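Local atomic coordinates of Ika8 (Synthetic construct, PDB entry 6G6O), a protein that folds, by computational design, into a symmetrical eight-bladed beta-propeller of the WD40 type, with no biological activity assigned to it. Residues 26-31 with 38-43; 18-23 with 59-64; 145-150 with 159-164. All coordinates share one frame; numbering follows the deposited sequence.

Overall arrangement
From the N terminus, strand 18-24 is the inner strand of a propeller blade, and the chain turns back from it into strand 27-32 and then strand 37-41. Interaction 1 closes the hairpin of these last two strands. The chain then adds the outer strand 47-51 to the same sheet before reaching strand 58-64, where interaction 2 closes a longer loop that encloses interaction 1 and brings the inner strands of two neighbouring blades together. The two contacts touch: V29 O probably accepts from A22 N, and V29 O also packs on L61 CD1. Interaction 3 follows in series, closing the corresponding hairpin of another blade; its centre is about 31 Å from that of interaction 1.

Interaction 1: 26-31 with 38-43; sequences NIVVSG and KVWDIL
W40 crosses V28 at a slant and turns its N-H edge to S30 across an antiparallel strand pair, on the face of the sheet that also carries K38. Its CB sits 3.7 Å from V28 O and close to V28 CB. CG lies anti to the carbonyl carbon (chi1 -51°), which turns the indole toward S30, back over its own strand: CD1 lies against V28 O and V28 CG1, at 3.4 and 3.5 Å. At the pyrrole edge, NE1 is directed at S30 OG, but the placement of that oxygen is doubtful, so the bond is uncertain. K38 CB lies over one face of the indole near the rim, 3.4 Å above its plane, while K38 NZ reaches away to a salt bridge with D50.

The backbones hold this register through paired bonds at V28 with W40 and S30 with K38; the W40 N to V28 O bond is 2.7 Å. Past the last bridge, I42 N still reaches N26 O (2.8 Å), and I42 CG1 packs on V28 CG2 at 3.6 Å. The opposite face carries I27 and V39, whose CG2 and CG1 meet at 3.6 Å. Such a hairpin, with W40 opposite V28, joins the two middle strands of a WD40 propeller blade.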
loop_
_atom_site.group_PDB
_atom_site.type_symbol
_atom_site.label_atom_id
_atom_site.label_comp_id
_atom_site.label_asym_id
_atom_site.label_seq_id
_atom_site.Cartn_x
_atom_site.Cartn_y
_atom_site.Cartn_z
ATOM N N ASN A 26 15.720 -7.124 -7.524
ATOM C CA ASN A 26 15.289 -7.414 -8.886
ATOM C C ASN A 26 14.267 -8.545 -8.899
ATOM O O ASN A 26 14.170 -9.299 -9.868
ATOM C CB ASN A 26 16.485 -7.757 -9.773
ATOM C CG ASN A 26 17.260 -6.527 -10.206
ATOM O OD1 ASN A 26 18.439 -6.378 -9.886
ATOM N ND2 ASN A 26 16.599 -5.637 -10.937
ATOM N N ILE A 27 13.504 -8.672 -7.817
ATOM C CA ILE A 27 12.506 -9.721 -7.663
ATOM C C ILE A 27 11.145 -9.068 -7.485
ATOM O O ILE A 27 11.006 -8.093 -6.738
ATOM C CB ILE A 27 12.836 -10.641 -6.468
ATOM C CG1 ILE A 27 14.095 -11.461 -6.761
ATOM C CG2 ILE A 27 11.662 -11.554 -6.150
ATOM C CD1 ILE A 27 14.374 -12.543 -5.740
ATOM N N VAL A 28 10.146 -9.598 -8.183
ATOM C CA VAL A 28 8.768 -9.140 -8.074
ATOM C C VAL A 28 7.933 -10.282 -7.513
ATOM O O VAL A 28 8.031 -11.420 -7.988
ATOM C CB VAL A 28 8.216 -8.668 -9.432
ATOM C CG1 VAL A 28 6.696 -8.601 -9.402
ATOM C CG2 VAL A 28 8.793 -7.312 -9.793
ATOM N N VAL A 29 7.130 -9.983 -6.496
ATOM C CA VAL A 29 6.173 -10.927 -5.932
ATOM C C VAL A 29 4.779 -10.398 -6.232
ATOM O O VAL A 29 4.447 -9.262 -5.870
ATOM C CB VAL A 29 6.379 -11.120 -4.423
ATOM C CG1 VAL A 29 5.470 -12.219 -3.899
ATOM C CG2 VAL A 29 7.834 -11.439 -4.123
ATOM N N SER A 30 3.965 -11.211 -6.894
ATOM C CA SER A 30 2.615 -10.822 -7.270
ATOM C C SER A 30 1.616 -11.832 -6.726
ATOM O O SER A 30 1.868 -13.039 -6.741
ATOM C CB SER A 30 2.478 -10.710 -8.794
ATOM O OG SER A 30 2.612 -11.976 -9.413
ATOM N N GLY A 31 0.488 -11.328 -6.237
ATOM C CA GLY A 31 -0.597 -12.170 -5.776
ATOM C C GLY A 31 -1.859 -11.870 -6.561
ATOM O O GLY A 31 -2.087 -10.738 -6.986
ATOM N N LYS A 38 3.147 -15.563 -7.358
ATOM C CA LYS A 38 4.216 -15.852 -8.302
ATOM C C LYS A 38 5.408 -14.950 -8.022
ATOM O O LYS A 38 5.243 -13.769 -7.703
ATOM C CB LYS A 38 3.744 -15.669 -9.749
ATOM C CG LYS A 38 2.782 -16.747 -10.222
ATOM C CD LYS A 38 2.180 -16.395 -11.573
ATOM C CE LYS A 38 1.257 -17.496 -12.075
ATOM N NZ LYS A 38 2.007 -18.739 -12.410
ATOM N N VAL A 39 6.607 -15.514 -8.144
ATOM C CA VAL A 39 7.858 -14.802 -7.903
ATOM C C VAL A 39 8.572 -14.644 -9.238
ATOM O O VAL A 39 8.867 -15.638 -9.913
ATOM C CB VAL A 39 8.741 -15.542 -6.887
ATOM C CG1 VAL A 39 10.024 -14.770 -6.637
ATOM C CG2 VAL A 39 7.978 -15.767 -5.589
ATOM N N TRP A 40 8.858 -13.401 -9.615
ATOM C CA TRP A 40 9.416 -13.084 -10.920
ATOM C C TRP A 40 10.866 -12.634 -10.801
ATOM O O TRP A 40 11.290 -12.107 -9.768
ATOM C CB TRP A 40 8.602 -11.989 -11.616
ATOM C CG TRP A 40 7.133 -12.254 -11.653
ATOM C CD1 TRP A 40 6.180 -11.698 -10.853
ATOM C CD2 TRP A 40 6.443 -13.141 -12.543
ATOM N NE1 TRP A 40 4.940 -12.184 -11.187
ATOM C CE2 TRP A 40 5.075 -13.072 -12.221
ATOM C CE3 TRP A 40 6.851 -13.984 -13.580
ATOM C CZ2 TRP A 40 4.112 -13.816 -12.897
ATOM C CZ3 TRP A 40 5.894 -14.723 -14.249
ATOM C CH2 TRP A 40 4.541 -14.635 -13.905
ATOM N N ASP A 41 11.619 -12.847 -11.877
ATOM C CA ASP A 41 12.991 -12.364 -12.012
ATOM C C ASP A 41 12.966 -11.180 -12.969
ATOM O O ASP A 41 12.718 -11.351 -14.167
ATOM C CB ASP A 41 13.912 -13.471 -12.524
ATOM C CG ASP A 41 15.379 -13.090 -12.467
ATOM O OD1 ASP A 41 15.694 -11.926 -12.139
ATOM O OD2 ASP A 41 16.225 -13.960 -12.763
ATOM N N ILE A 42 13.221 -9.981 -12.443
ATOM C CA ILE A 42 13.175 -8.788 -13.281
ATOM C C ILE A 42 14.306 -8.796 -14.303
ATOM O O ILE A 42 14.137 -8.317 -15.430
ATOM C CB ILE A 42 13.201 -7.524 -12.399
ATOM C CG1 ILE A 42 11.802 -7.253 -11.839
ATOM C CG2 ILE A 42 13.746 -6.317 -13.163
ATOM C CD1 ILE A 42 11.368 -5.806 -11.912
ATOM N N LEU A 43 15.459 -9.364 -13.947
ATOM C CA LEU A 43 16.604 -9.344 -14.848
ATOM C C LEU A 43 16.451 -10.317 -16.013
ATOM O O LEU A 43 16.951 -10.042 -17.108
ATOM C CB LEU A 43 17.885 -9.650 -14.071
ATOM C CG LEU A 43 18.235 -8.638 -12.978
ATOM C CD1 LEU A 43 19.611 -8.918 -12.394
ATOM C CD2 LEU A 43 18.156 -7.219 -13.520
#

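Interaction 2: 18-23 with 59-64; sequences ITALAF and TALQFK
A20 and A22 turn their methyl groups toward the neighbouring strand, where L61 and F63 point back at them. A20 CB rests 3.6 Å from L61 CG. The leucine's CG stands anti to its own carbonyl carbon (chi1 -81°); this puts CG by the A20 methyl, and the extended chi2 (172°) brings CD1 to the A20 backbone, 3.6 Å from A20 O. Two residues further along each strand, A22 CB fits against the root of the phenylalanine, 3.5 Å from F63 CB, and also approaches L61 CB at 4.0 Å. The small alanines let the segments lie close: their axes approach to 5.5 Å and run in nearly the same direction, at 11°. Even so, the backbones share no direct hydrogen bond. A water joins them instead, donating to L61 O at 2.7 Å and to L21 O at 3.3 Å.

This is how the innermost strands of adjacent blades meet in a beta-propeller: each belongs to its own sheet, and side-chain packing between the sheets holds the blades together near the middle of the ring.

The first shell is set by bulges within each sheet and by packing between sheets. Classic beta bulges, in which T19 and A20 both face G31 and T59 and A60 both face G71, shape the start of each strand. The F63 side chain touches I27 and V29, while L21, pointing away from strand 59-64, reaches A300 and Q302 of strand 298-303. T59 OG1 bonds to I98 O, on the following inner strand.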
loop_
_atom_site.group_PDB
_atom_site.type_symbol
_atom_site.label_atom_id
_atom_site.label_comp_id
_atom_site.label_asym_id
_atom_site.label_seq_id
_atom_site.Cartn_x
_atom_site.Cartn_y
_atom_site.Cartn_z
ATOM N N ILE A 18 -4.825 -9.101 -10.495
ATOM C CA ILE A 18 -3.725 -8.832 -9.576
ATOM C C ILE A 18 -4.284 -8.062 -8.389
ATOM O O ILE A 18 -4.911 -7.010 -8.557
ATOM C CB ILE A 18 -2.598 -8.049 -10.263
ATOM C CG1 ILE A 18 -2.090 -8.804 -11.491
ATOM C CG2 ILE A 18 -1.453 -7.801 -9.289
ATOM C CD1 ILE A 18 -1.547 -10.168 -11.178
ATOM N N THR A 19 -4.072 -8.590 -7.187
ATOM C CA THR A 19 -4.593 -7.979 -5.976
ATOM C C THR A 19 -3.514 -7.542 -4.999
ATOM O O THR A 19 -3.834 -6.860 -4.019
ATOM C CB THR A 19 -5.550 -8.945 -5.263
ATOM O OG1 THR A 19 -4.866 -10.170 -4.978
ATOM C CG2 THR A 19 -6.758 -9.243 -6.132
ATOM N N ALA A 20 -2.254 -7.903 -5.232
ATOM C CA ALA A 20 -1.165 -7.505 -4.352
ATOM C C ALA A 20 0.132 -7.541 -5.143
ATOM O O ALA A 20 0.318 -8.410 -5.998
ATOM C CB ALA A 20 -1.075 -8.420 -3.128
ATOM N N LEU A 21 1.025 -6.598 -4.850
ATOM C CA LEU A 21 2.263 -6.460 -5.606
ATOM C C LEU A 21 3.362 -5.963 -4.681
ATOM O O LEU A 21 3.164 -4.994 -3.945
ATOM C CB LEU A 21 2.077 -5.495 -6.784
ATOM C CG LEU A 21 3.159 -5.422 -7.863
ATOM C CD1 LEU A 21 3.298 -6.752 -8.587
ATOM C CD2 LEU A 21 2.841 -4.307 -8.844
ATOM N N ALA A 22 4.513 -6.628 -4.727
ATOM C CA ALA A 22 5.676 -6.240 -3.944
ATOM C C ALA A 22 6.913 -6.334 -4.824
ATOM O O ALA A 22 7.002 -7.197 -5.701
ATOM C CB ALA A 22 5.836 -7.116 -2.698
ATOM N N PHE A 23 7.872 -5.443 -4.579
ATOM C CA PHE A 23 9.045 -5.312 -5.436
ATOM C C PHE A 23 10.256 -4.963 -4.584
ATOM O O PHE A 23 10.279 -3.914 -3.937
ATOM C CB PHE A 23 8.813 -4.243 -6.509
ATOM C CG PHE A 23 9.983 -4.030 -7.425
ATOM C CD1 PHE A 23 10.794 -5.090 -7.798
ATOM C CD2 PHE A 23 10.265 -2.769 -7.922
ATOM C CE1 PHE A 23 11.868 -4.894 -8.638
ATOM C CE2 PHE A 23 11.337 -2.569 -8.767
ATOM C CZ PHE A 23 12.138 -3.633 -9.127
ATOM N N THR A 59 -4.526 -10.675 -0.570
ATOM C CA THR A 59 -4.974 -9.307 -0.367
ATOM C C THR A 59 -3.855 -8.327 -0.056
ATOM O O THR A 59 -4.039 -7.124 -0.267
ATOM C CB THR A 59 -6.012 -9.244 0.765
ATOM O OG1 THR A 59 -5.475 -9.854 1.945
ATOM C CG2 THR A 59 -7.282 -9.973 0.362
ATOM N N ALA A 60 -2.712 -8.798 0.434
ATOM C CA ALA A 60 -1.616 -7.909 0.785
ATOM C C ALA A 60 -0.303 -8.670 0.689
ATOM O O ALA A 60 -0.249 -9.876 0.938
ATOM C CB ALA A 60 -1.792 -7.324 2.192
ATOM N N LEU A 61 0.753 -7.949 0.325
ATOM C CA LEU A 61 2.082 -8.524 0.200
ATOM C C LEU A 61 3.095 -7.591 0.844
ATOM O O LEU A 61 3.037 -6.374 0.656
ATOM C CB LEU A 61 2.462 -8.766 -1.268
ATOM C CG LEU A 61 1.933 -10.026 -1.956
ATOM C CD1 LEU A 61 2.243 -9.982 -3.441
ATOM C CD2 LEU A 61 2.515 -11.278 -1.325
ATOM N N GLN A 62 4.020 -8.173 1.605
ATOM C CA GLN A 62 5.135 -7.444 2.197
ATOM C C GLN A 62 6.412 -8.201 1.876
ATOM O O GLN A 62 6.536 -9.378 2.221
ATOM C CB GLN A 62 4.961 -7.290 3.710
ATOM C CG GLN A 62 3.900 -6.279 4.102
ATOM C CD GLN A 62 4.253 -4.873 3.667
ATOM O OE1 GLN A 62 5.402 -4.451 3.773
ATOM N NE2 GLN A 62 3.263 -4.141 3.169
ATOM N N PHE A 63 7.355 -7.531 1.217
ATOM C CA PHE A 63 8.584 -8.160 0.741
ATOM C C PHE A 63 9.762 -7.338 1.242
ATOM O O PHE A 63 9.999 -6.226 0.760
ATOM C CB PHE A 63 8.582 -8.260 -0.787
ATOM C CG PHE A 63 9.751 -9.011 -1.360
ATOM C CD1 PHE A 63 10.497 -9.881 -0.582
ATOM C CD2 PHE A 63 10.098 -8.848 -2.691
ATOM C CE1 PHE A 63 11.569 -10.564 -1.120
ATOM C CE2 PHE A 63 11.168 -9.530 -3.233
ATOM C CZ PHE A 63 11.904 -10.388 -2.448
ATOM N N LYS A 64 10.498 -7.885 2.207
ATOM C CA LYS A 64 11.616 -7.189 2.826
ATOM C C LYS A 64 12.779 -8.157 2.965
ATOM O O LYS A 64 12.592 -9.286 3.430
ATOM C CB LYS A 64 11.222 -6.623 4.195
ATOM C CG LYS A 64 12.336 -5.888 4.919
ATOM C CD LYS A 64 11.785 -5.088 6.088
ATOM C CE LYS A 64 11.089 -5.990 7.095
ATOM N NZ LYS A 64 12.057 -6.820 7.863
HETATM O O HOH W 1 3.954 -4.297 -0.829
#

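Interaction 3: 145-150 with 159-164; sequences DNIVVS and VWYIGT
The ring of Y161 has N146 O over one face, 3.4 Å above the plane and displaced toward the rim. I147 CG1 approaches the same ring obliquely, 3.6 Å from Y161 CD1. The tyrosine holds its ring over this corner of the hairpin because CG stands anti to the backbone N (chi1 -164°). The indole of W160 points to the other face of the sheet and also meets the ring of H131; V148 O and S150 OG lie at its edge, the latter 3.6 Å from W160 NE1, while the serine hydroxyl bonds with H134 NE2.

On the side of the sheet with Y161, I147 CG2 meets V159 CG1 at 3.8 Å; V148 CG2, on the W160 side, meets I162 CG1 at 3.7 Å. Between them W160 N bonds to V148 O (2.8 Å), and V148 N answers to W160 O. An alanine in place of Y161 would probably leave N146 O and I147 CG1 without the ring packed against them and open a gap at this end of the hairpin. The 2.9 Å hydrogen bond from I162 N fixes N146 O, while the tyrosine ring packs against that oxygen and probably screens it from solvent.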
loop_
_atom_site.group_PDB
_atom_site.type_symbol
_atom_site.label_atom_id
_atom_site.label_comp_id
_atom_site.label_asym_id
_atom_site.label_seq_id
_atom_site.Cartn_x
_atom_site.Cartn_y
_atom_site.Cartn_z
ATOM N N ASP A 145 9.325 1.706 14.257
ATOM C CA ASP A 145 9.900 2.005 15.572
ATOM C C ASP A 145 8.978 1.566 16.709
ATOM O O ASP A 145 8.685 2.326 17.634
ATOM C CB ASP A 145 10.234 3.493 15.690
ATOM C CG ASP A 145 11.484 3.872 14.924
ATOM O OD1 ASP A 145 12.511 3.177 15.078
ATOM O OD2 ASP A 145 11.440 4.863 14.166
ATOM N N ASN A 146 8.520 0.317 16.631
ATOM C CA ASN A 146 7.632 -0.283 17.626
ATOM C C ASN A 146 6.347 0.519 17.822
ATOM O O ASN A 146 5.690 0.398 18.860
ATOM C CB ASN A 146 8.346 -0.468 18.971
ATOM C CG ASN A 146 9.139 -1.758 19.038
ATOM O OD1 ASN A 146 8.647 -2.824 18.665
ATOM N ND2 ASN A 146 10.375 -1.669 19.516
ATOM N N ILE A 147 5.976 1.337 16.842
ATOM C CA ILE A 147 4.763 2.142 16.894
ATOM C C ILE A 147 3.895 1.768 15.704
ATOM O O ILE A 147 4.352 1.815 14.555
ATOM C CB ILE A 147 5.076 3.650 16.888
ATOM C CG1 ILE A 147 5.917 4.032 18.109
ATOM C CG2 ILE A 147 3.789 4.463 16.846
ATOM C CD1 ILE A 147 6.295 5.497 18.156
ATOM N N VAL A 148 2.649 1.393 15.978
ATOM C CA VAL A 148 1.680 1.029 14.951
ATOM C C VAL A 148 0.639 2.134 14.861
ATOM O O VAL A 148 0.048 2.523 15.874
ATOM C CB VAL A 148 1.014 -0.323 15.255
ATOM C CG1 VAL A 148 0.002 -0.670 14.175
ATOM C CG2 VAL A 148 2.061 -1.414 15.385
ATOM N N VAL A 149 0.420 2.642 13.651
ATOM C CA VAL A 149 -0.621 3.624 13.376
ATOM C C VAL A 149 -1.582 3.001 12.377
ATOM O O VAL A 149 -1.184 2.656 11.257
ATOM C CB VAL A 149 -0.043 4.943 12.842
ATOM C CG1 VAL A 149 -1.139 5.985 12.721
ATOM C CG2 VAL A 149 1.063 5.438 13.758
ATOM N N SER A 150 -2.842 2.856 12.779
ATOM C CA SER A 150 -3.836 2.135 12.000
ATOM C C SER A 150 -5.015 3.037 11.665
ATOM O O SER A 150 -5.391 3.914 12.448
ATOM C CB SER A 150 -4.335 0.900 12.756
ATOM O OG SER A 150 -4.956 1.268 13.975
ATOM N N VAL A 159 -3.106 4.907 17.554
ATOM C CA VAL A 159 -1.662 4.761 17.690
ATOM C C VAL A 159 -1.388 3.833 18.864
ATOM O O VAL A 159 -1.741 4.154 20.005
ATOM C CB VAL A 159 -0.961 6.115 17.901
ATOM C CG1 VAL A 159 0.539 5.912 18.041
ATOM C CG2 VAL A 159 -1.270 7.065 16.754
ATOM N N TRP A 160 -0.760 2.692 18.589
ATOM C CA TRP A 160 -0.393 1.723 19.611
ATOM C C TRP A 160 1.122 1.611 19.700
ATOM O O TRP A 160 1.833 1.785 18.706
ATOM C CB TRP A 160 -0.974 0.331 19.320
ATOM C CG TRP A 160 -2.378 0.323 18.800
ATOM C CD1 TRP A 160 -2.785 0.613 17.530
ATOM C CD2 TRP A 160 -3.562 -0.019 19.533
ATOM N NE1 TRP A 160 -4.151 0.486 17.430
ATOM C CE2 TRP A 160 -4.650 0.098 18.646
ATOM C CE3 TRP A 160 -3.806 -0.406 20.855
ATOM C CZ2 TRP A 160 -5.964 -0.159 19.038
ATOM C CZ3 TRP A 160 -5.111 -0.662 21.241
ATOM C CH2 TRP A 160 -6.172 -0.536 20.336
ATOM N N TYR A 161 1.611 1.309 20.898
ATOM C CA TYR A 161 3.014 0.982 21.110
ATOM C C TYR A 161 3.128 -0.516 21.349
ATOM O O TYR A 161 2.503 -1.049 22.273
ATOM C CB TYR A 161 3.607 1.764 22.282
ATOM C CG TYR A 161 5.118 1.755 22.279
ATOM C CD1 TYR A 161 5.834 2.633 21.476
ATOM C CD2 TYR A 161 5.831 0.856 23.064
ATOM C CE1 TYR A 161 7.216 2.625 21.461
ATOM C CE2 TYR A 161 7.214 0.840 23.055
ATOM C CZ TYR A 161 7.900 1.727 22.252
ATOM O OH TYR A 161 9.277 1.718 22.237
ATOM N N ILE A 162 3.920 -1.189 20.511
ATOM C CA ILE A 162 4.047 -2.637 20.599
ATOM C C ILE A 162 4.684 -3.025 21.926
ATOM O O ILE A 162 5.631 -2.384 22.399
ATOM C CB ILE A 162 4.858 -3.168 19.406
ATOM C CG1 ILE A 162 4.113 -2.884 18.100
ATOM C CG2 ILE A 162 5.144 -4.659 19.559
ATOM C CD1 ILE A 162 4.492 -3.803 16.964
ATOM N N GLY A 163 4.155 -4.083 22.537
ATOM C CA GLY A 163 4.628 -4.528 23.832
ATOM C C GLY A 163 3.745 -4.023 24.952
ATOM O O GLY A 163 3.233 -4.808 25.755
ATOM N N THR A 164 3.562 -2.702 25.010
ATOM C CA THR A 164 2.652 -2.124 25.993
ATOM C C THR A 164 1.204 -2.481 25.685
ATOM O O THR A 164 0.389 -2.607 26.606
ATOM C CB THR A 164 2.829 -0.606 26.041
ATOM O OG1 THR A 164 4.225 -0.288 26.077
ATOM C CG2 THR A 164 2.151 -0.025 27.274
#